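Tripeptidase (Staphylococcus aureus subsp. aureus, PDB 3RZA) probably cleaves tripeptides as a metal-dependent hydrolase of the M20/M25/M40 peptidase family. Local coordinates at residues A[22-25]-A[26-29]; A[28-31]-A[32-36]; A[52-56]-A[57-61]; A[165-168]-A[169-172]; A[381-384]-A[385-389]. One frame throughout, in Å; residues are numbered along the deposited sequence. Where two conformers were deposited one is given.

Overall arrangement
All five contacts are local, joining neighbouring turns of continuous chain, so none closes a long loop and none crosses another. Contact 1 starts helix 23-34 near the N terminus. Contact 2 takes over at the shared Asn-28 and Thr-29 and finishes the same helix. Contact 3 ends the next helix, 46-56, and leads into strand 60-63. A salt bridge from Glu-32 to Lys-53 ties contacts 2 and 3. Contact 4 is the short helix 167-171 near the metal site, its centre about 30 Å from that of contact 1. Contact 5 lies in the C-terminal helix 374-393, where Ala-381 packs on Leu-26 of contact 1.

Contact 1: A[22-25]-A[26-29]; sequences NEQR and LLNT
Leu-26 N donates to Asn-22 O at 2.9 Å and begins the backbone ladder of helix 23-34. Leu-27 N follows with Glu-23 O, Asn-28 N with Gln-24 O, and Thr-29 N with Arg-25 O. Each step spans four residues, so this is the first part of a regular alpha helix. Asn-22 sits at the N-cap. Its OD1 accepts from Arg-25 N at 3.1 Å, a capping bond in which the N-H comes from above the side-chain carbonyl plane, 43° out of it. Asn-22 CG lies opposite the backbone N (chi1 -171°), and this brings OD1 back over the first turn. The cap therefore meets an amide that has no earlier helical carbonyl to bond to.

Farther along, Gln-24 and Asn-28 sit one turn apart. Their amide planes are 30° apart, but the N and O assignment of both groups is doubtful. Thr-29 OG1 lies 3.0 Å from Arg-25 O, the same oxygen that accepts from Thr-29 N. The guanidinium of Arg-25 has the CB of Asn-22 over one face, toward its rim. Its charge is turned outward from the segments, to salt bridges with Glu-139 and Glu-146 of helix 128-147. Glu-139 also accepts from Asn-22 N, so one acid serves both the cap and the arginine.

Leu-26 is buried on the inner side of the helix. Its CD2 packs 3.5 Å from Ala-381 CB of helix 374-393, while Thr-29 touches Leu-138 of helix 128-147. The start of helix 23-34 thus packs against helices 128-147 and 374-393.

Contact 2: A[28-31]-A[32-36]; sequences NTFL and ELVQI
Leu-31 O is gripped twice by Gln-35. Gln-35 NE2 donates to Leu-31 O at 3.0 Å. Gln-35 N adds a weak bond to Leu-31 O at 3.4 Å. The side-chain bond reaches the oxygen from above its carbonyl plane, 70° out of it, yet Leu-31 O lies almost in the plane of the Gln-35 amide. The chain of Gln-35 is extended beyond CG, and CG stands beside the backbone N (chi1 -64°), which folds the amide back over the last turn of helix 23-34. Val-34 CG2 comes within 3.2 Å of Leu-31 O, so a methyl also crowds the oxygen.

On the inner side of the helix Val-34 meets Phe-30. Its CG1 sits over one face of the ring, 3.7 Å from Phe-30 CZ and offset toward the rim. This is a CH-pi contact, and CG1 is 23° off the ring normal. Other residues hold the ring too, among them Ala-135 of helix 128-147 and Ile-118 of strand 117-119. Leu-33 reaches across to Leu-50 of helix 46-56.

Thr-29 and Glu-32 are linked by a water. It lies 3.1 Å from Thr-29 OG1 and donates weakly to Glu-32 OE1. Thr-29 OG1 also has Arg-25 O as a partner. Glu-32 OE2 makes a salt bridge with Lys-53 of helix 46-56.

Lys-131 NZ bonds to Leu-33 O and, just past the helix, to Ile-36 O. Leu-33 O also accepts from Ile-36 N. A positive charge there would probably suit the negative end of the helix dipole. The contact therefore pairs an apolar inner face with a helix end where Gln-35 takes Leu-31 O and Lys-131 takes the next oxygens.

Contact 3: A[52-56]-A[57-61]; sequences EKFIA and LGLDV
Ile-55 and Val-61 cross at about a right angle, with Val-61 CG2 3.6 Å from Ile-55 CG1. They meet because the chain folds back through a Schellman motif at the end of helix 46-56 and turns into strand 60-63. The same methyl, Val-61 CG2, lies 3.9 Å from Phe-54 CB, so one branch of the valine rests against two neighbouring helix residues. Val-61 CG1 stands opposite the backbone N (chi1 175°), and CG2 is the branch left facing the helix.

Phe-54 and Leu-59 approach at a slant. Leu-59 CD2 comes 4.2 Å from Phe-54 CD1. The ring also packs on Leu-138 and Leu-141 of helix 128-147 and on Cys-79 and Ile-158 of the sheet. Phe-54 and Leu-59 are thus the residues that face the core, between helix 128-147 and strands 77-81 and 154-159. Leu-57 adds its own contact with Leu-141.

Gly-58 makes the turn. Its phi is 101°, a left-handed value at which a CB would be pushed against the preceding carbonyl oxygen. Gly-58 N donates to Ile-55 O at 2.9 Å, with the N-H above the carbonyl plane. Leu-59 N makes a weak bond to Phe-54 O at 3.4 Å. Ala-56 O at the helix end accepts from Lys-145. The leucine before the glycine stays in the last turn: Leu-57 N donates to Lys-53 O at 3.2 Å, and Leu-57 CG lies 3.3 Å from that same Lys-53 O.

Contact 4: A[165-168]-A[169-172]; sequences GLIG and AKEL
The short helix 167-171 of the peptidase domain starts at Leu-166, its N-cap residue, and Leu-166 O accepts from Lys-170 N at 3.0 Å with the donor in the carbonyl plane. Lys-170 then runs back along the turn. Its chain is extended beyond CG, and CG stands beside the backbone N (chi1 -74°), so the methylenes pass Leu-166 O and carry NZ to the residue before it. Lys-170 NZ donates to Gly-165 O at 3.1 Å, close to that carbonyl's plane but tilted 18° from it. NZ also bonds to Ser-307 O, and in this way the lysine ties this turn to strand 299-312.

The helix lies near the metal centre, with the side chain of Leu-166 about 8 Å from the bound zinc ion. Glu-163, just ahead in the chain, is a ligand of a bound calcium ion. Ile-167 and Glu-171 touch His-69, a ligand of the other calcium ion. Gly-165 has a phi of 101°, and Leu-166 is left-handed too, so the chain bends sharply before it becomes helical.

Inside the helix Glu-171 N donates to Ile-167 O at 3.0 Å and makes a weak bond to Gly-168 O at 3.1 Å. Gly-168 O also accepts from Asn-76 ND2. Lys-170 CD lies 4.3 Å from Ile-167 CD1, a loose contact. Ala-169 touches Asp-344 and Ile-347 of helix 344-348.

Contact 5: A[381-384]-A[385-389]; sequences ASQV and LEIIK
The carboxylate of Glu-386 and the carbonyl of Ser-382 share one water. It donates to Ser-382 O at 2.9 Å and, by a weak bond, to Glu-386 OE1 at 3.4 Å. The other oxygen, OE2, accepts from Asn-329 ND2 of helix 318-329. Across the contact from Glu-386 the second flat group, the amide of Gln-383, has its NE2 bonded to Ser-326 OG. Both groups are thus held by helix 318-329, one through OE2 and the other through NE2.

Helix 374-393, the C-terminal helix of the peptidase fold, carries both segments. Its ladder is regular: Leu-385 N donates to Ala-381 O, Glu-386 N to Ser-382 O and Ile-387 N to Gln-383 O at 2.9 Å, nearly along the line of the carbonyl. Glu-386 is bent at chi2 (64°), a turn that leads its end away from the preceding segment toward Asn-329.

Ile-387 joins them on helix 318-329. Its CD1 rests beside Gln-383 CG at 4.3 Å, the aliphatic part of the glutamine, and Ile-387 also packs on Ile-322. Val-384 and Ile-388 turn to helix 128-147, where both pack on Val-140. Val-384 also reaches Leu-95, and Ile-388 reaches Leu-93, both of strand 93-98. The helix packs on helices 128-147 and 318-329 and on strand 93-98, and Ala-381 meets Leu-26 of helix 23-34. Val-384 and Ile-388 meet loosely, Val-384 CG1 lying 4.5 Å from Ile-388 CD1, while Ile-388 N donates to Val-384 O at 3.1 Å.

Contact 1: A[22-25]-A[26-29]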
loop_
_atom_site.group_PDB
_atom_site.type_symbol
_atom_site.label_atom_id
_atom_site.label_comp_id
_atom_site.label_asym_id
_atom_site.label_seq_id
_atom_site.Cartn_x
_atom_site.Cartn_y
_atom_site.Cartn_z
ATOM N N ASN A 22 25.287 -38.068 -23.694
ATOM C CA ASN A 22 24.393 -39.145 -23.320
ATOM C C ASN A 22 23.107 -38.463 -22.870
ATOM O O ASN A 22 23.048 -37.870 -21.777
ATOM C CB ASN A 22 25.051 -39.985 -22.197
ATOM C CG ASN A 22 24.296 -41.260 -21.878
ATOM O OD1 ASN A 22 23.085 -41.268 -21.765
ATOM N ND2 ASN A 22 25.040 -42.349 -21.672
ATOM N N GLU A 23 22.095 -38.521 -23.725
ATOM C CA GLU A 23 20.862 -37.723 -23.570
ATOM C C GLU A 23 20.023 -38.137 -22.368
ATOM O O GLU A 23 19.440 -37.288 -21.690
ATOM C CB GLU A 23 19.979 -37.847 -24.830
ATOM C CG GLU A 23 20.632 -37.322 -26.121
ATOM C CD GLU A 23 19.724 -37.439 -27.340
ATOM O OE1 GLU A 23 18.598 -37.994 -27.235
ATOM O OE2 GLU A 23 20.153 -36.975 -28.414
ATOM N N GLN A 24 19.908 -39.444 -22.157
ATOM C CA GLN A 24 19.220 -39.970 -20.989
ATOM C C GLN A 24 19.960 -39.606 -19.711
ATOM O O GLN A 24 19.330 -39.245 -18.726
ATOM C CB GLN A 24 19.060 -41.495 -21.088
ATOM C CG GLN A 24 18.231 -42.158 -19.959
ATOM C CD GLN A 24 16.781 -41.678 -19.940
ATOM O OE1 GLN A 24 16.373 -40.895 -19.067
ATOM N NE2 GLN A 24 16.012 -42.099 -20.933
ATOM N N ARG A 25 21.283 -39.754 -19.709
ATOM C CA ARG A 25 22.068 -39.392 -18.521
ATOM C C ARG A 25 21.920 -37.900 -18.181
ATOM O O ARG A 25 21.775 -37.554 -17.002
ATOM C CB ARG A 25 23.539 -39.749 -18.693
ATOM C CG ARG A 25 24.396 -39.523 -17.417
ATOM C CD ARG A 25 25.774 -40.087 -17.592
ATOM N NE ARG A 25 26.479 -39.419 -18.685
ATOM C CZ ARG A 25 27.495 -39.936 -19.397
ATOM N NH1 ARG A 25 28.020 -41.135 -19.109
ATOM N NH2 ARG A 25 28.028 -39.215 -20.394
ATOM N N LEU A 26 21.957 -37.042 -19.209
ATOM C CA LEU A 26 21.740 -35.586 -19.060
ATOM C C LEU A 26 20.391 -35.296 -18.422
ATOM O O LEU A 26 20.307 -34.489 -17.493
ATOM C CB LEU A 26 21.813 -34.884 -20.437
ATOM C CG LEU A 26 21.524 -33.372 -20.545
ATOM C CD1 LEU A 26 22.361 -32.584 -19.565
ATOM C CD2 LEU A 26 21.766 -32.881 -21.983
ATOM N N LEU A 27 19.343 -35.933 -18.961
ATOM C CA LEU A 27 17.974 -35.793 -18.440
ATOM C C LEU A 27 17.880 -36.234 -16.971
ATOM O O LEU A 27 17.322 -35.523 -16.163
ATOM C CB LEU A 27 16.965 -36.587 -19.326
ATOM C CG LEU A 27 15.481 -36.661 -18.900
ATOM C CD1 LEU A 27 14.926 -35.302 -18.625
ATOM C CD2 LEU A 27 14.629 -37.425 -19.980
ATOM N N ASN A 28 18.451 -37.386 -16.640
ATOM C CA ASN A 28 18.470 -37.870 -15.251
ATOM C C ASN A 28 19.209 -36.923 -14.301
ATOM O O ASN A 28 18.722 -36.668 -13.208
ATOM C CB ASN A 28 19.068 -39.289 -15.152
ATOM C CG ASN A 28 18.213 -40.350 -15.865
ATOM O OD1 ASN A 28 17.030 -40.159 -16.117
ATOM N ND2 ASN A 28 18.827 -41.471 -16.177
ATOM N N THR A 29 20.333 -36.361 -14.753
ATOM C CA THR A 29 21.085 -35.355 -13.976
ATOM C C THR A 29 20.273 -34.098 -13.729
ATOM O O THR A 29 20.227 -33.603 -12.608
ATOM C CB THR A 29 22.410 -35.001 -14.663
ATOM O OG1 THR A 29 23.206 -36.180 -14.738
ATOM C CG2 THR A 29 23.184 -33.900 -13.898
#

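Contact 2: A[28-31]-A[32-36]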
loop_
_atom_site.group_PDB
_atom_site.type_symbol
_atom_site.label_atom_id
_atom_site.label_comp_id
_atom_site.label_asym_id
_atom_site.label_seq_id
_atom_site.Cartn_x
_atom_site.Cartn_y
_atom_site.Cartn_z
ATOM N N ASN A 28 18.451 -37.386 -16.640
ATOM C CA ASN A 28 18.470 -37.870 -15.251
ATOM C C ASN A 28 19.209 -36.923 -14.301
ATOM O O ASN A 28 18.722 -36.668 -13.208
ATOM C CB ASN A 28 19.068 -39.289 -15.152
ATOM C CG ASN A 28 18.213 -40.350 -15.865
ATOM O OD1 ASN A 28 17.030 -40.159 -16.117
ATOM N ND2 ASN A 28 18.827 -41.471 -16.177
ATOM N N THR A 29 20.333 -36.361 -14.753
ATOM C CA THR A 29 21.085 -35.355 -13.976
ATOM C C THR A 29 20.273 -34.098 -13.729
ATOM O O THR A 29 20.227 -33.603 -12.608
ATOM C CB THR A 29 22.410 -35.001 -14.663
ATOM O OG1 THR A 29 23.206 -36.180 -14.738
ATOM C CG2 THR A 29 23.184 -33.900 -13.898
ATOM N N PHE A 30 19.577 -33.627 -14.759
ATOM C CA PHE A 30 18.687 -32.469 -14.620
ATOM C C PHE A 30 17.581 -32.745 -13.599
ATOM O O PHE A 30 17.318 -31.913 -12.742
ATOM C CB PHE A 30 18.064 -32.109 -15.977
ATOM C CG PHE A 30 17.091 -30.989 -15.910
ATOM C CD1 PHE A 30 17.530 -29.720 -15.598
ATOM C CD2 PHE A 30 15.734 -31.197 -16.109
ATOM C CE1 PHE A 30 16.679 -28.682 -15.501
ATOM C CE2 PHE A 30 14.831 -30.112 -16.016
ATOM C CZ PHE A 30 15.308 -28.859 -15.727
ATOM N N LEU A 31 16.940 -33.922 -13.708
ATOM C CA LEU A 31 15.840 -34.288 -12.808
ATOM C C LEU A 31 16.330 -34.409 -11.353
ATOM O O LEU A 31 15.672 -33.921 -10.429
ATOM C CB LEU A 31 15.130 -35.579 -13.279
ATOM C CG LEU A 31 14.387 -35.506 -14.639
ATOM C CD1 LEU A 31 13.991 -36.889 -15.136
ATOM C CD2 LEU A 31 13.175 -34.592 -14.612
ATOM N N GLU A 32 17.516 -34.982 -11.172
ATOM C CA GLU A 32 18.148 -35.074 -9.858
ATOM C C GLU A 32 18.322 -33.695 -9.195
ATOM O O GLU A 32 17.957 -33.509 -8.015
ATOM C CB GLU A 32 19.513 -35.778 -9.970
ATOM C CG GLU A 32 20.118 -36.189 -8.617
ATOM C CD GLU A 32 21.535 -36.730 -8.714
ATOM O OE1 GLU A 32 22.016 -37.030 -9.846
ATOM O OE2 GLU A 32 22.166 -36.864 -7.632
ATOM N N LEU A 33 18.844 -32.734 -9.967
ATOM C CA LEU A 33 19.160 -31.411 -9.442
ATOM C C LEU A 33 17.932 -30.587 -9.080
ATOM O O LEU A 33 17.949 -29.925 -8.036
ATOM C CB LEU A 33 20.054 -30.621 -10.394
ATOM C CG LEU A 33 21.479 -31.112 -10.620
ATOM C CD1 LEU A 33 22.111 -30.252 -11.698
ATOM C CD2 LEU A 33 22.319 -31.074 -9.342
ATOM N N VAL A 34 16.880 -30.620 -9.914
ATOM C CA VAL A 34 15.640 -29.838 -9.634
ATOM C C VAL A 34 14.940 -30.298 -8.329
ATOM O O VAL A 34 14.433 -29.471 -7.568
ATOM C CB VAL A 34 14.625 -29.824 -10.817
ATOM C CG1 VAL A 34 15.260 -29.196 -12.087
ATOM C CG2 VAL A 34 14.063 -31.213 -11.093
ATOM N N GLN A 35 15.046 -31.591 -8.021
ATOM C CA GLN A 35 14.480 -32.164 -6.808
ATOM C C GLN A 35 15.278 -31.904 -5.510
ATOM O O GLN A 35 14.881 -32.385 -4.462
ATOM C CB GLN A 35 14.257 -33.671 -7.019
ATOM C CG GLN A 35 13.212 -33.975 -8.107
ATOM C CD GLN A 35 13.067 -35.451 -8.372
ATOM O OE1 GLN A 35 12.338 -36.139 -7.677
ATOM N NE2 GLN A 35 13.791 -35.952 -9.364
ATOM N N ILE A 36 16.410 -31.190 -5.583
ATOM C CA ILE A 36 17.124 -30.725 -4.391
ATOM C C ILE A 36 16.767 -29.255 -4.224
ATOM O O ILE A 36 17.169 -28.434 -5.048
ATOM C CB ILE A 36 18.658 -30.857 -4.538
ATOM C CG1 ILE A 36 19.085 -32.320 -4.709
ATOM C CG2 ILE A 36 19.340 -30.289 -3.311
ATOM C CD1 ILE A 36 20.386 -32.483 -5.477
HETATM O O HOH W 1 24.535 -36.352 -11.986
#

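Contact 3: A[52-56]-A[57-61]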
loop_
_atom_site.group_PDB
_atom_site.type_symbol
_atom_site.label_atom_id
_atom_site.label_comp_id
_atom_site.label_asym_id
_atom_site.label_seq_id
_atom_site.Cartn_x
_atom_site.Cartn_y
_atom_site.Cartn_z
ATOM N N GLU A 52 30.725 -32.450 -4.573
ATOM C CA GLU A 52 31.128 -33.866 -4.765
ATOM C C GLU A 52 31.014 -34.359 -6.211
ATOM O O GLU A 52 31.831 -35.172 -6.642
ATOM C CB GLU A 52 30.298 -34.815 -3.899
ATOM C CG GLU A 52 30.446 -34.694 -2.354
ATOM C CD GLU A 52 31.872 -34.642 -1.867
ATOM O OE1 GLU A 52 32.725 -35.405 -2.379
ATOM O OE2 GLU A 52 32.149 -33.824 -0.966
ATOM N N LYS A 53 29.988 -33.902 -6.931
ATOM C CA LYS A 53 29.848 -34.226 -8.349
ATOM C C LYS A 53 31.028 -33.698 -9.173
ATOM O O LYS A 53 31.558 -34.426 -9.998
ATOM C CB LYS A 53 28.531 -33.716 -8.918
ATOM C CG LYS A 53 27.342 -34.484 -8.404
ATOM C CD LYS A 53 26.033 -34.029 -9.001
ATOM C CE LYS A 53 24.860 -34.808 -8.389
ATOM N NZ LYS A 53 24.894 -36.259 -8.746
ATOM N N PHE A 54 31.455 -32.461 -8.907
ATOM C CA PHE A 54 32.578 -31.856 -9.660
ATOM C C PHE A 54 33.922 -32.501 -9.329
ATOM O O PHE A 54 34.690 -32.800 -10.248
ATOM C CB PHE A 54 32.624 -30.311 -9.495
ATOM C CG PHE A 54 31.607 -29.601 -10.326
ATOM C CD1 PHE A 54 31.772 -29.509 -11.709
ATOM C CD2 PHE A 54 30.458 -29.058 -9.752
ATOM C CE1 PHE A 54 30.820 -28.869 -12.507
ATOM C CE2 PHE A 54 29.505 -28.422 -10.532
ATOM C CZ PHE A 54 29.682 -28.325 -11.918
ATOM N N ILE A 55 34.171 -32.759 -8.043
ATOM C CA ILE A 55 35.381 -33.470 -7.595
ATOM C C ILE A 55 35.447 -34.886 -8.172
ATOM O O ILE A 55 36.470 -35.271 -8.728
ATOM C CB ILE A 55 35.485 -33.574 -6.055
ATOM C CG1 ILE A 55 35.649 -32.204 -5.407
ATOM C CG2 ILE A 55 36.708 -34.438 -5.645
ATOM C CD1 ILE A 55 35.564 -32.250 -3.880
ATOM N N ALA A 56 34.347 -35.638 -8.068
ATOM C CA ALA A 56 34.255 -36.998 -8.650
ATOM C C ALA A 56 34.537 -37.055 -10.176
ATOM O O ALA A 56 35.024 -38.070 -10.674
ATOM C CB ALA A 56 32.894 -37.606 -8.348
ATOM N N LEU A 57 34.239 -35.963 -10.894
ATOM C CA LEU A 57 34.571 -35.821 -12.336
ATOM C C LEU A 57 36.041 -35.381 -12.620
ATOM O O LEU A 57 36.396 -35.199 -13.782
ATOM C CB LEU A 57 33.574 -34.846 -13.021
ATOM C CG LEU A 57 32.123 -35.347 -13.154
ATOM C CD1 LEU A 57 31.192 -34.222 -13.466
ATOM C CD2 LEU A 57 32.018 -36.413 -14.224
ATOM N N GLY A 58 36.862 -35.201 -11.565
ATOM C CA GLY A 58 38.326 -35.003 -11.665
ATOM C C GLY A 58 38.805 -33.551 -11.520
ATOM O O GLY A 58 39.939 -33.230 -11.913
ATOM N N LEU A 59 37.971 -32.679 -10.939
ATOM C CA LEU A 59 38.266 -31.236 -10.853
ATOM C C LEU A 59 38.795 -30.901 -9.464
ATOM O O LEU A 59 38.409 -31.554 -8.493
ATOM C CB LEU A 59 37.019 -30.403 -11.168
ATOM C CG LEU A 59 36.655 -30.320 -12.666
ATOM C CD1 LEU A 59 36.025 -31.624 -13.189
ATOM C CD2 LEU A 59 35.740 -29.145 -12.956
ATOM N N ASP A 60 39.693 -29.912 -9.392
ATOM C CA ASP A 60 40.109 -29.329 -8.095
ATOM C C ASP A 60 39.097 -28.242 -7.739
ATOM O O ASP A 60 38.984 -27.218 -8.435
ATOM C CB ASP A 60 41.539 -28.753 -8.134
ATOM C CG ASP A 60 42.037 -28.275 -6.734
ATOM O OD1 ASP A 60 41.739 -27.122 -6.351
ATOM O OD2 ASP A 60 42.745 -29.039 -6.034
ATOM N N VAL A 61 38.354 -28.460 -6.651
ATOM C CA VAL A 61 37.274 -27.544 -6.255
ATOM C C VAL A 61 37.710 -26.686 -5.078
ATOM O O VAL A 61 38.140 -27.216 -4.075
ATOM C CB VAL A 61 35.996 -28.322 -5.906
ATOM C CG1 VAL A 61 34.922 -27.378 -5.367
ATOM C CG2 VAL A 61 35.493 -29.040 -7.146
HETATM O O HOH W 2 38.884 -34.746 -8.373
#

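Contact 4: A[165-168]-A[169-172]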
loop_
_atom_site.group_PDB
_atom_site.type_symbol
_atom_site.label_atom_id
_atom_site.label_comp_id
_atom_site.label_asym_id
_atom_site.label_seq_id
_atom_site.Cartn_x
_atom_site.Cartn_y
_atom_site.Cartn_z
ATOM N N GLY A 165 19.858 -10.870 -6.524
ATOM C CA GLY A 165 20.562 -9.704 -7.066
ATOM C C GLY A 165 22.049 -9.937 -7.276
ATOM O O GLY A 165 22.865 -9.073 -6.931
ATOM N N LEU A 166 22.398 -11.100 -7.851
ATOM C CA LEU A 166 23.788 -11.437 -8.225
ATOM C C LEU A 166 24.763 -11.390 -7.026
ATOM O O LEU A 166 25.947 -11.095 -7.195
ATOM C CB LEU A 166 24.273 -10.513 -9.351
ATOM C CG LEU A 166 23.303 -10.212 -10.499
ATOM C CD1 LEU A 166 23.966 -9.268 -11.488
ATOM C CD2 LEU A 166 22.836 -11.492 -11.192
ATOM N N ILE A 167 24.246 -11.710 -5.831
ATOM C CA ILE A 167 24.938 -11.444 -4.580
ATOM C C ILE A 167 26.159 -12.363 -4.393
ATOM O O ILE A 167 27.199 -11.907 -3.909
ATOM C CB ILE A 167 23.983 -11.586 -3.334
ATOM C CG1 ILE A 167 22.817 -10.596 -3.399
ATOM C CG2 ILE A 167 24.739 -11.362 -2.050
ATOM C CD1 ILE A 167 23.231 -9.090 -3.350
ATOM N N GLY A 168 26.037 -13.635 -4.785
ATOM C CA GLY A 168 27.187 -14.553 -4.765
ATOM C C GLY A 168 28.293 -14.131 -5.718
ATOM O O GLY A 168 29.465 -14.091 -5.318
ATOM N N ALA A 169 27.925 -13.786 -6.958
ATOM C CA ALA A 169 28.893 -13.174 -7.904
ATOM C C ALA A 169 29.609 -11.920 -7.319
ATOM O O ALA A 169 30.823 -11.739 -7.524
ATOM C CB ALA A 169 28.207 -12.824 -9.234
ATOM N N LYS A 170 28.855 -11.095 -6.584
ATOM C CA LYS A 170 29.403 -9.895 -5.898
ATOM C C LYS A 170 30.331 -10.195 -4.734
ATOM O O LYS A 170 31.164 -9.363 -4.385
ATOM C CB LYS A 170 28.270 -8.990 -5.386
ATOM C CG LYS A 170 27.577 -8.213 -6.478
ATOM C CD LYS A 170 26.297 -7.544 -6.001
ATOM C CE LYS A 170 25.664 -6.738 -7.140
ATOM N NZ LYS A 170 24.286 -6.351 -6.837
ATOM N N GLU A 171 30.137 -11.348 -4.094
ATOM C CA GLU A 171 31.016 -11.827 -3.000
ATOM C C GLU A 171 32.127 -12.756 -3.485
ATOM O O GLU A 171 32.963 -13.175 -2.686
ATOM C CB GLU A 171 30.165 -12.542 -1.938
ATOM C CG GLU A 171 29.169 -11.624 -1.216
ATOM C CD GLU A 171 29.849 -10.646 -0.263
ATOM O OE1 GLU A 171 30.583 -11.112 0.629
ATOM O OE2 GLU A 171 29.643 -9.424 -0.402
ATOM N N LEU A 172 32.142 -13.061 -4.783
ATOM C CA LEU A 172 33.134 -13.954 -5.375
ATOM C C LEU A 172 34.582 -13.454 -5.165
ATOM O O LEU A 172 34.893 -12.284 -5.421
ATOM C CB LEU A 172 32.847 -14.135 -6.875
ATOM C CG LEU A 172 33.373 -15.329 -7.644
ATOM C CD1 LEU A 172 32.875 -16.645 -7.051
ATOM C CD2 LEU A 172 32.899 -15.185 -9.081
#

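Contact 5: A[381-384]-A[385-389]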
loop_
_atom_site.group_PDB
_atom_site.type_symbol
_atom_site.label_atom_id
_atom_site.label_comp_id
_atom_site.label_asym_id
_atom_site.label_seq_id
_atom_site.Cartn_x
_atom_site.Cartn_y
_atom_site.Cartn_z
ATOM N N ALA A 381 23.965 -28.835 -23.867
ATOM C CA ALA A 381 25.080 -29.735 -23.525
ATOM C C ALA A 381 26.012 -29.986 -24.723
ATOM O O ALA A 381 27.238 -29.911 -24.585
ATOM C CB ALA A 381 24.543 -31.062 -22.973
ATOM N N SER A 382 25.436 -30.221 -25.901
ATOM C CA SER A 382 26.242 -30.355 -27.137
ATOM C C SER A 382 26.994 -29.059 -27.479
ATOM O O SER A 382 28.146 -29.126 -27.909
ATOM C CB SER A 382 25.363 -30.783 -28.301
ATOM O OG SER A 382 24.770 -32.028 -27.999
ATOM N N GLN A 383 26.357 -27.893 -27.234
ATOM C CA GLN A 383 26.991 -26.595 -27.498
ATOM C C GLN A 383 28.150 -26.306 -26.548
ATOM O O GLN A 383 29.196 -25.903 -26.993
ATOM C CB GLN A 383 26.003 -25.441 -27.422
ATOM C CG GLN A 383 26.533 -24.160 -28.109
ATOM C CD GLN A 383 25.761 -22.924 -27.785
ATOM O OE1 GLN A 383 24.848 -22.924 -26.934
ATOM N NE2 GLN A 383 26.125 -21.827 -28.460
ATOM N N VAL A 384 27.946 -26.497 -25.251
ATOM C CA VAL A 384 29.037 -26.331 -24.275
ATOM C C VAL A 384 30.240 -27.246 -24.631
ATOM O O VAL A 384 31.401 -26.793 -24.571
ATOM C CB VAL A 384 28.592 -26.613 -22.831
ATOM C CG1 VAL A 384 29.772 -26.474 -21.873
ATOM C CG2 VAL A 384 27.426 -25.679 -22.401
ATOM N N LEU A 385 29.962 -28.502 -25.027
ATOM C CA LEU A 385 31.016 -29.413 -25.477
ATOM C C LEU A 385 31.753 -28.869 -26.731
ATOM O O LEU A 385 32.974 -28.962 -26.820
ATOM C CB LEU A 385 30.457 -30.821 -25.761
ATOM C CG LEU A 385 31.471 -31.843 -26.317
ATOM C CD1 LEU A 385 32.673 -31.979 -25.352
ATOM C CD2 LEU A 385 30.806 -33.162 -26.564
ATOM N N GLU A 386 30.990 -28.335 -27.687
ATOM C CA GLU A 386 31.549 -27.814 -28.922
ATOM C C GLU A 386 32.433 -26.594 -28.664
ATOM O O GLU A 386 33.506 -26.482 -29.255
ATOM C CB GLU A 386 30.425 -27.471 -29.891
ATOM C CG GLU A 386 30.853 -27.180 -31.298
ATOM C CD GLU A 386 31.484 -28.364 -32.019
ATOM O OE1 GLU A 386 31.210 -29.532 -31.666
ATOM O OE2 GLU A 386 32.254 -28.110 -32.952
ATOM N N ILE A 387 31.996 -25.718 -27.756
ATOM C CA ILE A 387 32.785 -24.530 -27.339
ATOM C C ILE A 387 34.136 -24.915 -26.732
ATOM O O ILE A 387 35.150 -24.312 -27.063
ATOM C CB ILE A 387 31.985 -23.635 -26.321
ATOM C CG1 ILE A 387 30.849 -22.909 -27.038
ATOM C CG2 ILE A 387 32.921 -22.638 -25.595
ATOM C CD1 ILE A 387 29.869 -22.201 -26.124
ATOM N N ILE A 388 34.139 -25.924 -25.857
ATOM C CA ILE A 388 35.387 -26.467 -25.292
ATOM C C ILE A 388 36.325 -27.023 -26.389
ATOM O O ILE A 388 37.551 -26.790 -26.330
ATOM C CB ILE A 388 35.113 -27.560 -24.218
ATOM C CG1 ILE A 388 34.589 -26.920 -22.936
ATOM C CG2 ILE A 388 36.375 -28.367 -23.894
ATOM C CD1 ILE A 388 33.982 -27.938 -21.950
ATOM N N LYS A 389 35.743 -27.725 -27.383
ATOM C CA LYS A 389 36.520 -28.267 -28.525
ATOM C C LYS A 389 37.098 -27.163 -29.412
ATOM O O LYS A 389 38.238 -27.280 -29.869
ATOM C CB LYS A 389 35.671 -29.230 -29.394
ATOM C CG LYS A 389 35.389 -30.613 -28.773
ATOM C CD LYS A 389 34.476 -31.459 -29.684
ATOM C CE LYS A 389 34.650 -32.940 -29.422
ATOM N NZ LYS A 389 33.719 -33.806 -30.226
HETATM O O HOH W 3 29.194 -31.259 -29.512
#